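Local coordinates for lipoate-protein ligase, putative (Streptococcus pneumoniae, PDB 1VQZ), which is a putative lipoate-protein ligase, combining a lipoyl ligase A/B-type catalytic domain with the C-terminal domain found in bacterial members of the family, at residues Val55-Asn60 with Ile294-Ala299; Gly269-Phe274 with Gly289-Ile294; Glu76-Ile81 with Thr243-Trp248; Val260-Lys265 with Ile335-Val340. All blocks are in the same frame, centred on the assembly; numbering follows the deposited sequence.

Contact 1: residues Val55-Asn60 with Ile294-Ala299; sequences VGRHQN and IEDVAA. With EDO (1,2-ethanediol), chain S; EDO (1,2-ethanediol), chain D; EDO (1,2-ethanediol), chain J.
H58 lies flat against V297, whose CG1 stands 3.4 Å from the centroid of the imidazole and only 9° off its normal, a CH-pi contact over the middle of the face. V297 chi1 (83°) sets CG1 between the backbone N and the carbonyl carbon, which places it facing the ring. The opposite face of the imidazole carries CG of R57, displaced toward the rim, so the ring is sandwiched. D296 comes at the ring's edge: OD1 is 3.2 Å from H58 CE1, with the carboxylate turned nearly perpendicular to the ring. That oxygen also makes a capping bond in the turn that leads into the next helix, accepting from A298 N at 2.9 Å. R57 passes alongside D296, whose N lies over one guanidinium face, toward its rim. R57 NE and D296 OD2 are 4.0 Å apart with the oxygen well out of the guanidinium plane, so any attraction is probably one of charge only; the hydrogen bond of R57 NH2 goes to G293 O. A 1,2-ethanediol bridges R57 O and D296 OD1. The contact illustrates an interdomain seam of two loops: one follows strand 52-55 of the catalytic domain, the other leads into helix 298-304 of the C-terminal domain, beside strand 141-151.

Contact 2: residues Gly269-Phe274 with Gly289-Ile294; sequences GKVEVF and GDFFGI
K270 N donates to D290 OD1 over 2.8 Å, with an angle of 156° at the hydrogen, and meets that oxygen nearly on the line of its C-O bond. The setting is the open end of a β-hairpin, strands 269-278 and 281-289, in the C-terminal domain, where the second strand gives way to a loop. Here an aspartate side chain continues the pairing that the backbone is giving up. D290 chi1 (57°) puts CG between the backbone N and the carbonyl carbon, and the small chi2 (14°) then sets OD1 facing the K270 peptide; OD1 also lies 3.2 Å from K270 CB. The return bond, D290 N to K270 O, is weak at 3.3 Å. K270 O gains softer company: G289 CA offers a CA-H...O contact at 3.2 Å, and the F291 ring presents its edge, CD2 lying 3.4 Å away with the oxygen near the ring plane. The lysine chain leads away from D290, its ammonium making a cation-pi contact with F181. V271 and F291 cross at about a right angle, V271 CG2 to F291 CD2 at 4.0 Å; V271 also touches I335 and A338 of helix 332-339, while F291 meets F327. The buried F291 N has no partner anywhere in the model.

Contact 3: residues Glu76-Ile81 with Thr243-Trp248; sequences EVVRRI and TKFGTW. With EDO (1,2-ethanediol), chain G; EDO (1,2-ethanediol), chain H.
K244, near the end of helix 231-245, brings NZ to 4.2 Å from CG2 of I81. The contact is a helix end laid on an edge strand, 76-79 of the small three-stranded mixed sheet, and the helix widens here into a pi-type turn. The extended lysine chain carries its charge to E31 of helix 23-36, with which it forms a salt bridge, and NZ also donates to both hydroxyls of a 1,2-ethanediol. On the way, K244 CG passes over the centre of the F245 ring, 3.9 Å above its plane.

F245 comes next and carries most of the contact. Its CG is anti to the carbonyl carbon (chi1 -59°), and the ring extends toward the strand with its edge leading. That edge meets two different groups near the ring plane: R79 O, 3.5 Å from CD1, and the methyl CG2 of I81, 3.7 Å from CZ. V78 packs nearer the backbone, its CG1 4.0 Å from F245 CB, and the two side chains cross at about a right angle. I27 of helix 23-36 also touches both of them. N251 ties the same two segments by polar bonds, its ND2 donating to F245 O and its OD1 accepting from R79 N.

After G246, T247 is the N-cap of helix 248-251, and the indole of W248 stacks on Y252. The turn is clamped at K244 O, which accepts from T247 N. A second bond meets a lone pair of this oxygen, T247 OG1 to K244 O at 2.7 Å.

Contact 4: residues Val260-Lys265 with Ile335-Val340; sequences VRRGIK and IAEAVV
Strand 260-265 and helix 335-339 run roughly antiparallel (144°) with axes 8.0 Å apart, and the backbones come nearest at I264 and A338, whose CA atoms are 5.9 Å apart. This is a helix covering one face of the C-terminal domain's four-stranded sheet. R262 reaches over to the final turn of the helix. Its chain bends at chi3 (63°), which turns NE toward the helix carbonyls. NE donates to A338 O at 3.0 Å, from well above the carbonyl plane (62° out of it), and NH2 makes a much more direct bond to E337 O at 2.6 Å; a weak bond also joins NE to E337 O. Both oxygens lie near the guanidinium plane, while V340 C sits over one face of it. Two residues along the strand, on the same face, I264 lays CD1 against the helix backbone, 3.7 Å from A338 N, and beside the E337 side chain, 3.9 Å from its CG. V339 O and V340 O are taken by Y309 OH and R311 NE. The chemistry is that of a helix C-terminus: carbonyls at the end of a helix meet a cation, whose positive charge would probably be favourable beside the negative end of the helix dipole.

How the contacts relate
Contacts 2, 3 and 4 are buried, whereas contact 1 is a surface seam between the catalytic and C-terminal domains. Contacts 2 and 4 share one sheet: their strands 260-266 and 269-278 are neighbours, joined also by the E272-R261 salt bridge. Contact 1 continues from contact 2 through the common I294 and reaches contact 3 through Q59 O to R79 NH1. Contacts 3 and 4 lie far apart, centres about 27 Å. Chemistry varies with place: an imidazole face against a valine methyl and a carboxylate at the ring's edge make contact 1, aromatic and aliphatic packing dominates contact 3, a side-chain carboxylate extends a hairpin in contact 2, and an arginine meets helix carbonyls in contact 4.

Contact 1: residues Val55-Asn60 with Ile294-Ala299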
# COMPACT_ATOMS: atom_id res chain seq x y z
N VAL A 55 2.90 -5.60 4.39
CA VAL A 55 1.58 -5.57 4.96
C VAL A 55 1.05 -4.17 4.91
O VAL A 55 1.81 -3.20 4.97
CB VAL A 55 1.47 -6.22 6.39
CG1 VAL A 55 1.98 -7.65 6.34
CG2 VAL A 55 2.20 -5.41 7.48
N GLY A 56 -0.28 -4.09 4.79
CA GLY A 56 -0.98 -2.83 4.76
C GLY A 56 -0.87 -2.09 6.07
O GLY A 56 -0.65 -2.67 7.14
N ARG A 57 -0.98 -0.78 5.97
CA ARG A 57 -0.88 0.14 7.10
C ARG A 57 -1.71 -0.20 8.36
O ARG A 57 -1.31 0.13 9.51
CB ARG A 57 -1.26 1.54 6.54
CG ARG A 57 -1.19 2.63 7.47
CD ARG A 57 -1.57 3.91 6.75
NE ARG A 57 -2.91 3.83 6.26
CZ ARG A 57 -3.41 4.49 5.24
NH1 ARG A 57 -2.69 5.34 4.52
NH2 ARG A 57 -4.68 4.30 4.93
N HIS A 58 -2.86 -0.86 8.17
CA HIS A 58 -3.72 -1.20 9.29
C HIS A 58 -3.91 -2.68 9.57
O HIS A 58 -4.70 -3.03 10.43
CB HIS A 58 -5.06 -0.51 9.12
CG HIS A 58 -4.96 0.98 9.05
ND1 HIS A 58 -4.24 1.73 9.96
CD2 HIS A 58 -5.44 1.87 8.13
CE1 HIS A 58 -4.31 3.01 9.63
NE2 HIS A 58 -5.02 3.13 8.53
N GLN A 59 -3.14 -3.55 8.89
CA GLN A 59 -3.25 -4.99 9.08
C GLN A 59 -2.73 -5.37 10.49
O GLN A 59 -1.80 -4.77 11.01
CB GLN A 59 -2.52 -5.81 7.99
CG GLN A 59 -3.22 -5.87 6.64
CD GLN A 59 -2.63 -6.89 5.69
OE1 GLN A 59 -1.64 -6.62 4.98
NE2 GLN A 59 -3.24 -8.08 5.64
N ASN A 60 -3.37 -6.39 11.05
CA ASN A 60 -2.98 -6.97 12.32
C ASN A 60 -1.97 -8.06 12.00
O ASN A 60 -2.31 -9.24 11.85
CB ASN A 60 -4.22 -7.46 13.08
CG ASN A 60 -3.89 -7.98 14.47
OD1 ASN A 60 -2.72 -8.13 14.81
ND2 ASN A 60 -4.89 -8.30 15.24
N ILE A 294 -7.49 5.82 1.28
CA ILE A 294 -6.38 6.71 0.86
C ILE A 294 -5.71 7.41 2.05
O ILE A 294 -4.53 7.71 2.00
CB ILE A 294 -6.87 7.79 -0.15
CG1 ILE A 294 -7.22 7.16 -1.49
CG2 ILE A 294 -5.80 8.82 -0.41
CD1 ILE A 294 -8.15 8.05 -2.31
N GLU A 295 -6.50 7.69 3.08
CA GLU A 295 -6.07 8.31 4.34
C GLU A 295 -6.20 7.35 5.49
O GLU A 295 -7.06 6.50 5.49
CB GLU A 295 -6.89 9.56 4.69
CG GLU A 295 -6.84 10.58 3.62
CD GLU A 295 -7.30 11.96 4.06
OE1 GLU A 295 -6.67 12.54 4.95
OE2 GLU A 295 -8.23 12.47 3.45
N ASP A 296 -5.30 7.55 6.45
CA ASP A 296 -5.18 6.78 7.71
C ASP A 296 -6.50 6.73 8.51
O ASP A 296 -7.14 7.76 8.73
CB ASP A 296 -4.09 7.42 8.56
CG ASP A 296 -3.52 6.48 9.59
OD1 ASP A 296 -4.24 6.08 10.51
OD2 ASP A 296 -2.31 6.18 9.49
N VAL A 297 -6.85 5.53 8.94
CA VAL A 297 -8.06 5.25 9.73
C VAL A 297 -8.06 5.94 11.11
O VAL A 297 -9.10 6.03 11.76
CB VAL A 297 -8.35 3.69 9.81
CG1 VAL A 297 -7.56 3.04 10.89
CG2 VAL A 297 -9.81 3.42 10.04
N ALA A 298 -6.93 6.51 11.52
CA ALA A 298 -6.85 7.27 12.78
C ALA A 298 -7.91 8.35 12.89
O ALA A 298 -8.45 8.56 13.98
CB ALA A 298 -5.48 7.90 12.96
N ALA A 299 -8.21 9.02 11.77
CA ALA A 299 -9.27 10.03 11.70
C ALA A 299 -10.66 9.50 12.07
O ALA A 299 -11.44 10.21 12.68
CB ALA A 299 -9.32 10.67 10.32
C1 EDO S . -2.15 3.73 12.66
O1 EDO S . -3.34 4.62 12.59
C2 EDO S . -1.84 2.79 11.47
O2 EDO S . -0.45 2.46 11.16
C1 EDO D . -3.76 -0.85 13.00
O1 EDO D . -4.49 0.28 12.58
C2 EDO D . -2.26 -0.60 12.93
O2 EDO D . -1.92 0.41 13.84
C1 EDO J . -2.29 -6.04 17.87
O1 EDO J . -2.12 -7.38 17.39
C2 EDO J . -3.78 -5.86 18.12
O2 EDO J . -4.21 -6.91 19.01

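Contact 2: residues Gly269-Phe274 with Gly289-Ile294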
# COMPACT_ATOMS: atom_id res chain seq x y z
N GLY A 269 -13.21 -5.71 2.36
CA GLY A 269 -12.21 -5.77 3.40
C GLY A 269 -12.71 -6.27 4.73
O GLY A 269 -13.86 -6.10 5.12
N LYS A 270 -11.78 -6.86 5.43
CA LYS A 270 -11.89 -7.20 6.82
C LYS A 270 -11.72 -5.96 7.72
O LYS A 270 -10.78 -5.16 7.53
CB LYS A 270 -10.76 -8.22 7.04
CG LYS A 270 -10.60 -8.79 8.35
CD LYS A 270 -10.02 -10.20 8.23
CE LYS A 270 -8.61 -10.25 8.61
NZ LYS A 270 -8.28 -11.69 8.96
N VAL A 271 -12.61 -5.81 8.71
CA VAL A 271 -12.54 -4.74 9.71
C VAL A 271 -12.58 -5.36 11.12
O VAL A 271 -13.51 -6.07 11.48
CB VAL A 271 -13.69 -3.72 9.57
CG1 VAL A 271 -13.60 -2.64 10.65
CG2 VAL A 271 -13.71 -3.11 8.18
N GLU A 272 -11.52 -5.09 11.89
CA GLU A 272 -11.35 -5.57 13.25
C GLU A 272 -11.25 -4.39 14.20
O GLU A 272 -10.40 -3.53 14.04
CB GLU A 272 -10.09 -6.41 13.37
CG GLU A 272 -9.97 -7.18 14.71
CD GLU A 272 -8.72 -8.04 14.81
OE1 GLU A 272 -7.68 -7.67 14.21
OE2 GLU A 272 -8.79 -9.09 15.52
N VAL A 273 -12.13 -4.36 15.18
CA VAL A 273 -12.25 -3.22 16.07
C VAL A 273 -11.93 -3.60 17.51
O VAL A 273 -12.56 -4.47 18.10
CB VAL A 273 -13.67 -2.67 16.05
CG1 VAL A 273 -13.78 -1.47 17.03
CG2 VAL A 273 -14.09 -2.31 14.65
N PHE A 274 -10.98 -2.91 18.10
CA PHE A 274 -10.68 -3.08 19.52
C PHE A 274 -11.13 -1.79 20.26
O PHE A 274 -10.52 -0.74 20.11
CB PHE A 274 -9.18 -3.33 19.75
CG PHE A 274 -8.65 -4.59 19.11
CD1 PHE A 274 -8.21 -4.58 17.80
CD2 PHE A 274 -8.53 -5.76 19.84
CE1 PHE A 274 -7.67 -5.73 17.23
CE2 PHE A 274 -8.01 -6.92 19.26
CZ PHE A 274 -7.57 -6.89 17.94
N GLY A 289 -7.30 -3.99 9.86
CA GLY A 289 -7.91 -4.66 8.73
C GLY A 289 -7.11 -4.55 7.46
O GLY A 289 -5.99 -3.96 7.43
N ASP A 290 -7.67 -5.14 6.41
CA ASP A 290 -7.07 -5.08 5.06
C ASP A 290 -7.93 -4.28 4.08
O ASP A 290 -7.69 -4.35 2.87
CB ASP A 290 -6.77 -6.48 4.51
CG ASP A 290 -8.00 -7.41 4.46
OD1 ASP A 290 -9.14 -6.97 4.59
OD2 ASP A 290 -7.82 -8.62 4.32
N PHE A 291 -8.91 -3.56 4.60
CA PHE A 291 -9.64 -2.52 3.85
C PHE A 291 -8.63 -1.50 3.29
O PHE A 291 -7.50 -1.35 3.76
CB PHE A 291 -10.65 -1.79 4.75
CG PHE A 291 -10.04 -1.19 6.00
CD1 PHE A 291 -9.49 0.10 5.99
CD2 PHE A 291 -10.01 -1.91 7.17
CE1 PHE A 291 -8.91 0.67 7.12
CE2 PHE A 291 -9.45 -1.33 8.34
CZ PHE A 291 -8.87 -0.07 8.29
N PHE A 292 -9.03 -0.83 2.23
CA PHE A 292 -8.21 0.21 1.68
C PHE A 292 -8.88 1.55 1.85
O PHE A 292 -10.03 1.69 1.53
CB PHE A 292 -7.98 -0.00 0.19
CG PHE A 292 -7.24 1.12 -0.42
CD1 PHE A 292 -5.85 1.20 -0.25
CD2 PHE A 292 -7.92 2.17 -1.04
CE1 PHE A 292 -5.15 2.28 -0.75
CE2 PHE A 292 -7.20 3.26 -1.55
CZ PHE A 292 -5.83 3.31 -1.39
N GLY A 293 -8.10 2.54 2.29
CA GLY A 293 -8.50 3.92 2.30
C GLY A 293 -7.27 4.72 1.97
O GLY A 293 -6.12 4.37 2.34
N ILE A 294 -7.49 5.82 1.28
CA ILE A 294 -6.38 6.71 0.86
C ILE A 294 -5.71 7.41 2.05
O ILE A 294 -4.53 7.71 2.00
CB ILE A 294 -6.87 7.79 -0.15
CG1 ILE A 294 -7.22 7.16 -1.49
CG2 ILE A 294 -5.80 8.82 -0.41
CD1 ILE A 294 -8.15 8.05 -2.31

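Contact 3: residues Glu76-Ile81 with Thr243-Trp248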
# COMPACT_ATOMS: atom_id res chain seq x y z
N GLU A 76 11.69 -10.87 4.66
CA GLU A 76 11.41 -9.65 5.47
C GLU A 76 9.90 -9.44 5.62
O GLU A 76 9.16 -9.78 4.72
CB GLU A 76 11.98 -8.40 4.79
CG GLU A 76 13.45 -8.41 4.35
CD GLU A 76 14.41 -8.50 5.48
OE1 GLU A 76 14.01 -8.24 6.61
OE2 GLU A 76 15.59 -8.85 5.27
N VAL A 77 9.45 -8.91 6.75
CA VAL A 77 8.08 -8.45 6.96
C VAL A 77 8.12 -6.96 7.33
O VAL A 77 8.61 -6.59 8.43
CB VAL A 77 7.32 -9.32 8.02
CG1 VAL A 77 5.94 -8.79 8.30
CG2 VAL A 77 7.25 -10.76 7.58
N VAL A 78 7.55 -6.12 6.44
CA VAL A 78 7.51 -4.66 6.66
C VAL A 78 6.13 -4.09 6.36
O VAL A 78 5.49 -4.46 5.38
CB VAL A 78 8.62 -3.97 5.82
CG1 VAL A 78 8.66 -2.46 6.03
CG2 VAL A 78 10.01 -4.59 6.13
N ARG A 79 5.64 -3.23 7.24
CA ARG A 79 4.37 -2.54 7.05
C ARG A 79 4.61 -1.31 6.21
O ARG A 79 5.46 -0.50 6.53
CB ARG A 79 3.79 -2.18 8.40
CG ARG A 79 2.44 -1.52 8.39
CD ARG A 79 2.11 -0.98 9.73
NE ARG A 79 1.94 -1.96 10.82
CZ ARG A 79 0.89 -2.76 10.99
NH1 ARG A 79 -0.09 -2.83 10.10
NH2 ARG A 79 0.82 -3.54 12.07
N ARG A 80 3.84 -1.16 5.14
CA ARG A 80 3.88 0.04 4.32
C ARG A 80 2.91 1.13 4.78
O ARG A 80 2.11 0.98 5.77
CB ARG A 80 3.65 -0.32 2.83
CG ARG A 80 2.27 -0.87 2.51
CD ARG A 80 2.00 -1.02 0.99
NE ARG A 80 0.60 -1.45 0.90
CZ ARG A 80 0.16 -2.72 1.02
NH1 ARG A 80 1.02 -3.71 1.13
NH2 ARG A 80 -1.16 -2.96 1.05
N ILE A 81 3.02 2.28 4.12
CA ILE A 81 2.21 3.44 4.56
C ILE A 81 0.94 3.66 3.76
O ILE A 81 0.28 4.65 3.97
CB ILE A 81 3.05 4.75 4.67
CG1 ILE A 81 3.47 5.28 3.30
CG2 ILE A 81 4.26 4.49 5.58
CD1 ILE A 81 4.24 6.58 3.34
N THR A 243 14.07 3.65 13.31
CA THR A 243 13.01 3.96 14.21
C THR A 243 11.62 3.59 13.71
O THR A 243 10.68 3.59 14.50
CB THR A 243 12.99 5.45 14.58
OG1 THR A 243 12.63 6.22 13.44
CG2 THR A 243 14.35 5.88 15.15
N LYS A 244 11.48 3.23 12.44
CA LYS A 244 10.18 2.83 11.90
C LYS A 244 10.18 1.46 11.18
O LYS A 244 9.91 0.41 11.81
CB LYS A 244 9.61 3.98 11.04
CG LYS A 244 8.14 3.82 10.59
CD LYS A 244 7.57 5.12 10.07
CE LYS A 244 6.16 4.95 9.59
NZ LYS A 244 5.49 6.20 9.19
N PHE A 245 10.56 1.45 9.91
CA PHE A 245 10.41 0.28 9.06
C PHE A 245 11.25 -0.94 9.46
O PHE A 245 10.95 -2.06 9.07
CB PHE A 245 10.63 0.72 7.58
CG PHE A 245 9.64 1.80 7.13
CD1 PHE A 245 8.32 1.48 6.91
CD2 PHE A 245 10.03 3.13 7.03
CE1 PHE A 245 7.42 2.46 6.58
CE2 PHE A 245 9.14 4.09 6.69
CZ PHE A 245 7.82 3.76 6.45
N GLY A 246 12.31 -0.70 10.24
CA GLY A 246 13.12 -1.76 10.87
C GLY A 246 12.71 -2.21 12.26
O GLY A 246 13.42 -3.00 12.87
N THR A 247 11.58 -1.71 12.78
CA THR A 247 11.18 -2.01 14.15
C THR A 247 9.95 -2.92 14.24
O THR A 247 9.03 -2.80 13.45
CB THR A 247 10.88 -0.74 15.00
OG1 THR A 247 9.75 -0.03 14.46
CG2 THR A 247 12.10 0.15 15.06
N TRP A 248 9.93 -3.77 15.27
CA TRP A 248 8.74 -4.52 15.65
C TRP A 248 7.52 -3.59 15.99
O TRP A 248 6.37 -3.92 15.65
CB TRP A 248 9.06 -5.46 16.82
CG TRP A 248 7.96 -6.44 17.10
CD1 TRP A 248 7.78 -7.71 16.56
CD2 TRP A 248 6.87 -6.22 17.97
NE1 TRP A 248 6.64 -8.29 17.06
CE2 TRP A 248 6.05 -7.39 17.92
CE3 TRP A 248 6.50 -5.16 18.79
CZ2 TRP A 248 4.90 -7.51 18.66
CZ3 TRP A 248 5.34 -5.29 19.53
CH2 TRP A 248 4.55 -6.44 19.46
C1 EDO G . 11.29 -1.47 18.50
O1 EDO G . 10.10 -2.22 18.22
C2 EDO G . 12.43 -2.19 17.84
O2 EDO G . 11.81 -3.32 17.22
C1 EDO H . 6.12 9.06 11.74
O1 EDO H . 6.04 8.51 10.42
C2 EDO H . 5.67 8.02 12.75
O2 EDO H . 5.22 6.82 12.11

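Contact 4: residues Val260-Lys265 with Ile335-Val340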
# COMPACT_ATOMS: atom_id res chain seq x y z
N VAL A 260 -13.60 -4.63 24.46
CA VAL A 260 -14.45 -5.18 23.40
C VAL A 260 -13.58 -5.43 22.15
O VAL A 260 -12.78 -4.55 21.76
CB VAL A 260 -15.57 -4.22 22.97
CG1 VAL A 260 -16.31 -4.80 21.73
CG2 VAL A 260 -16.53 -3.97 24.08
N ARG A 261 -13.77 -6.59 21.53
CA ARG A 261 -13.24 -6.87 20.20
C ARG A 261 -14.34 -7.40 19.30
O ARG A 261 -15.11 -8.28 19.69
CB ARG A 261 -12.07 -7.85 20.21
CG ARG A 261 -11.53 -8.14 18.76
CD ARG A 261 -11.08 -9.57 18.55
NE ARG A 261 -10.85 -9.88 17.13
CZ ARG A 261 -11.64 -10.61 16.34
NH1 ARG A 261 -12.77 -11.15 16.80
NH2 ARG A 261 -11.30 -10.81 15.07
N ARG A 262 -14.41 -6.83 18.09
CA ARG A 262 -15.31 -7.30 17.06
C ARG A 262 -14.56 -7.46 15.73
O ARG A 262 -13.55 -6.78 15.50
CB ARG A 262 -16.47 -6.32 16.93
CG ARG A 262 -17.40 -6.32 18.17
CD ARG A 262 -18.41 -5.16 18.07
NE ARG A 262 -19.31 -5.27 16.93
CZ ARG A 262 -20.39 -6.05 16.86
NH1 ARG A 262 -20.73 -6.85 17.87
NH2 ARG A 262 -21.13 -6.05 15.76
N GLY A 263 -15.04 -8.35 14.87
CA GLY A 263 -14.45 -8.61 13.58
C GLY A 263 -15.49 -9.00 12.54
O GLY A 263 -16.27 -9.94 12.72
N ILE A 264 -15.50 -8.25 11.44
CA ILE A 264 -16.42 -8.53 10.34
C ILE A 264 -15.62 -8.47 9.07
O ILE A 264 -14.77 -7.59 8.89
CB ILE A 264 -17.66 -7.55 10.29
CG1 ILE A 264 -18.53 -7.73 11.53
CG2 ILE A 264 -18.54 -7.88 9.10
CD1 ILE A 264 -19.65 -6.69 11.72
N LYS A 265 -15.91 -9.44 8.21
CA LYS A 265 -15.31 -9.52 6.86
C LYS A 265 -16.37 -9.10 5.86
O LYS A 265 -17.46 -9.71 5.78
CB LYS A 265 -14.87 -10.94 6.62
CG LYS A 265 -14.09 -11.20 5.39
CD LYS A 265 -13.57 -12.68 5.40
CE LYS A 265 -12.94 -13.11 6.78
NZ LYS A 265 -12.00 -14.29 6.72
N ILE A 335 -19.58 -0.07 8.78
CA ILE A 335 -18.57 0.26 9.78
C ILE A 335 -19.16 0.37 11.18
O ILE A 335 -18.59 -0.19 12.14
CB ILE A 335 -17.77 1.56 9.41
CG1 ILE A 335 -16.96 1.31 8.15
CG2 ILE A 335 -16.82 1.96 10.53
CD1 ILE A 335 -15.99 0.16 8.27
N ALA A 336 -20.33 1.03 11.32
CA ALA A 336 -21.04 1.07 12.61
C ALA A 336 -21.26 -0.32 13.18
O ALA A 336 -21.10 -0.56 14.39
CB ALA A 336 -22.36 1.77 12.48
N GLU A 337 -21.65 -1.24 12.30
CA GLU A 337 -21.91 -2.62 12.70
C GLU A 337 -20.63 -3.30 13.22
O GLU A 337 -20.63 -3.96 14.24
CB GLU A 337 -22.53 -3.40 11.55
CG GLU A 337 -23.04 -4.76 11.93
CD GLU A 337 -23.70 -5.52 10.77
OE1 GLU A 337 -23.75 -4.99 9.62
OE2 GLU A 337 -24.16 -6.66 11.03
N ALA A 338 -19.52 -3.07 12.53
CA ALA A 338 -18.20 -3.52 13.01
C ALA A 338 -17.86 -2.93 14.41
O ALA A 338 -17.38 -3.64 15.30
CB ALA A 338 -17.14 -3.16 11.99
N VAL A 339 -18.15 -1.66 14.60
CA VAL A 339 -17.83 -1.00 15.86
C VAL A 339 -18.69 -1.51 17.00
O VAL A 339 -18.19 -1.72 18.11
CB VAL A 339 -17.93 0.57 15.71
CG1 VAL A 339 -17.75 1.28 17.07
CG2 VAL A 339 -16.86 1.09 14.75
N VAL A 340 -19.98 -1.69 16.75
CA VAL A 340 -20.92 -1.99 17.85
C VAL A 340 -22.10 -2.87 17.42
O VAL A 340 -22.66 -2.68 16.38
CB VAL A 340 -21.38 -0.69 18.58
CG1 VAL A 340 -22.02 0.31 17.62
CG2 VAL A 340 -22.33 -0.98 19.73